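Local structure of VIN1 (Oscarella pearsei, 6BFI) at residues A720-M725 / V776-M781. The protein binds actin filaments and may play a role in cell-cell adhesion, as a sponge member of the vinculin/alpha-catenin family. Numbering follows the deposited sequence.
Sequences ADLIRM and VKATSM
Leu722 and Ala778 are the closest backbone pair, 6.7 Å between their CA atoms, where helix 718-745 packs beside the C-terminal end of helix 763-778. Both belong to a helical bundle of this vinculin-family protein. The contact is buried and made by van der Waals packing, mostly between apolar side chains. Leu722 carries most of it. Its CG is anti to the backbone N (chi1 171°), and CD2 reaches across to three residues. CD2 of Leu722 lies 3.7 Å from CG of Lys777, and the two side chains cross at about a right angle. Leu722 CD2 is also 4.0 Å from CB of Ala778. CE of Met781 is farther from Leu722 CD2, at 4.3 Å. Ile723 meets Ala778 through its longer branch: CG1 of Ile723 is 3.8 Å and CD1 3.9 Å from CB of Ala778. The small alanine side chain therefore touches both Leu722 and Ile723. Helix 690-710 also packs on Leu722, through Met705 and Thr709, while Val25 of helix 8-32 touches Ile723. Lys777 offers only its aliphatic part here. Its chain bends at chi2 (64°), and NZ forms a salt bridge with Asp789 OD1 and a hydrogen bond with Thr793 OG1, both on helix 786-817. The helix ends at Ala778, and the turn that follows brings Met781 back to Leu722. In that turn Lys777 O accepts from Ser780 N, Met781 N and Ser780 OG, the last above the carbonyl plane at 3.0 Å.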
loop_
_atom_site.group_PDB
_atom_site.type_symbol
_atom_site.label_atom_id
_atom_site.label_comp_id
_atom_site.label_asym_id
_atom_site.label_seq_id
_atom_site.Cartn_x
_atom_site.Cartn_y
_atom_site.Cartn_z
ATOM N N ALA A 720 12.218 -32.990 14.466
ATOM C CA ALA A 720 10.942 -33.463 13.939
ATOM C C ALA A 720 9.790 -32.599 14.429
ATOM O O ALA A 720 8.849 -32.318 13.676
ATOM C CB ALA A 720 10.718 -34.923 14.327
ATOM N N ASP A 721 9.844 -32.167 15.692
ATOM C CA ASP A 721 8.818 -31.270 16.211
ATOM C C ASP A 721 8.843 -29.932 15.485
ATOM O O ASP A 721 7.792 -29.323 15.248
ATOM C CB ASP A 721 9.004 -31.079 17.717
ATOM C CG ASP A 721 8.831 -32.373 18.496
ATOM O OD1 ASP A 721 8.060 -33.240 18.037
ATOM O OD2 ASP A 721 9.468 -32.525 19.560
ATOM N N LEU A 722 10.035 -29.461 15.110
ATOM C CA LEU A 722 10.139 -28.208 14.370
ATOM C C LEU A 722 9.522 -28.336 12.982
ATOM O O LEU A 722 8.724 -27.487 12.565
ATOM C CB LEU A 722 11.603 -27.773 14.278
ATOM C CG LEU A 722 11.921 -26.594 13.353
ATOM C CD1 LEU A 722 11.042 -25.389 13.665
ATOM C CD2 LEU A 722 13.395 -26.224 13.447
ATOM N N ILE A 723 9.875 -29.395 12.254
ATOM C CA ILE A 723 9.367 -29.566 10.895
ATOM C C ILE A 723 7.857 -29.775 10.911
ATOM O O ILE A 723 7.107 -29.097 10.191
ATOM C CB ILE A 723 10.091 -30.735 10.201
ATOM C CG1 ILE A 723 11.588 -30.439 10.093
ATOM C CG2 ILE A 723 9.481 -31.005 8.838
ATOM C CD1 ILE A 723 12.397 -31.577 9.507
ATOM N N ARG A 724 7.392 -30.717 11.736
ATOM C CA ARG A 724 5.961 -30.985 11.841
ATOM C C ARG A 724 5.196 -29.739 12.267
ATOM O O ARG A 724 4.113 -29.455 11.740
ATOM C CB ARG A 724 5.721 -32.127 12.830
ATOM C CG ARG A 724 4.263 -32.391 13.144
ATOM C CD ARG A 724 4.125 -33.508 14.164
ATOM N NE ARG A 724 4.895 -33.234 15.374
ATOM C CZ ARG A 724 4.449 -32.506 16.393
ATOM N NH1 ARG A 724 3.234 -31.973 16.348
ATOM N NH2 ARG A 724 5.216 -32.308 17.456
ATOM N N MET A 725 5.749 -28.978 13.214
ATOM C CA MET A 725 5.089 -27.755 13.654
ATOM C C MET A 725 4.999 -26.740 12.519
ATOM O O MET A 725 3.976 -26.062 12.363
ATOM C CB MET A 725 5.828 -27.162 14.851
ATOM C CG MET A 725 5.101 -26.002 15.499
ATOM S SD MET A 725 3.407 -26.443 15.933
ATOM C CE MET A 725 3.690 -27.745 17.127
ATOM N N VAL A 776 15.374 -26.377 6.795
ATOM C CA VAL A 776 16.798 -26.058 6.761
ATOM C C VAL A 776 17.340 -25.877 8.174
ATOM O O VAL A 776 18.440 -26.345 8.496
ATOM C CB VAL A 776 17.044 -24.811 5.890
ATOM C CG1 VAL A 776 18.504 -24.384 5.960
ATOM C CG2 VAL A 776 16.647 -25.088 4.456
ATOM N N LYS A 777 16.577 -25.204 9.039
ATOM C CA LYS A 777 17.018 -24.986 10.414
ATOM C C LYS A 777 17.128 -26.299 11.179
ATOM O O LYS A 777 18.054 -26.485 11.977
ATOM C CB LYS A 777 16.055 -24.031 11.123
ATOM C CG LYS A 777 16.248 -23.933 12.629
ATOM C CD LYS A 777 17.608 -23.361 12.988
ATOM C CE LYS A 777 17.792 -23.302 14.496
ATOM N NZ LYS A 777 19.117 -22.737 14.872
ATOM N N ALA A 778 16.195 -27.224 10.944
ATOM C CA ALA A 778 16.216 -28.496 11.661
ATOM C C ALA A 778 17.446 -29.325 11.313
ATOM O O ALA A 778 17.947 -30.077 12.157
ATOM C CB ALA A 778 14.943 -29.286 11.366
ATOM N N THR A 779 17.946 -29.210 10.084
ATOM C CA THR A 779 19.099 -29.980 9.641
ATOM C C THR A 779 20.425 -29.299 9.958
ATOM O O THR A 779 21.476 -29.794 9.541
ATOM C CB THR A 779 19.006 -30.253 8.140
ATOM O OG1 THR A 779 18.968 -29.010 7.426
ATOM C CG2 THR A 779 17.748 -31.046 7.829
ATOM N N SER A 780 20.399 -28.183 10.680
ATOM C CA SER A 780 21.613 -27.472 11.055
ATOM C C SER A 780 21.793 -27.317 12.555
ATOM O O SER A 780 22.932 -27.330 13.026
ATOM C CB SER A 780 21.641 -26.080 10.405
ATOM O OG SER A 780 20.538 -25.300 10.829
ATOM N N MET A 781 20.712 -27.167 13.317
ATOM C CA MET A 781 20.839 -27.060 14.762
ATOM C C MET A 781 21.248 -28.401 15.357
ATOM O O MET A 781 20.949 -29.467 14.812
ATOM C CB MET A 781 19.529 -26.582 15.388
ATOM C CG MET A 781 18.413 -27.613 15.394
ATOM S SD MET A 781 16.955 -27.021 16.278
ATOM C CE MET A 781 15.872 -28.439 16.133
#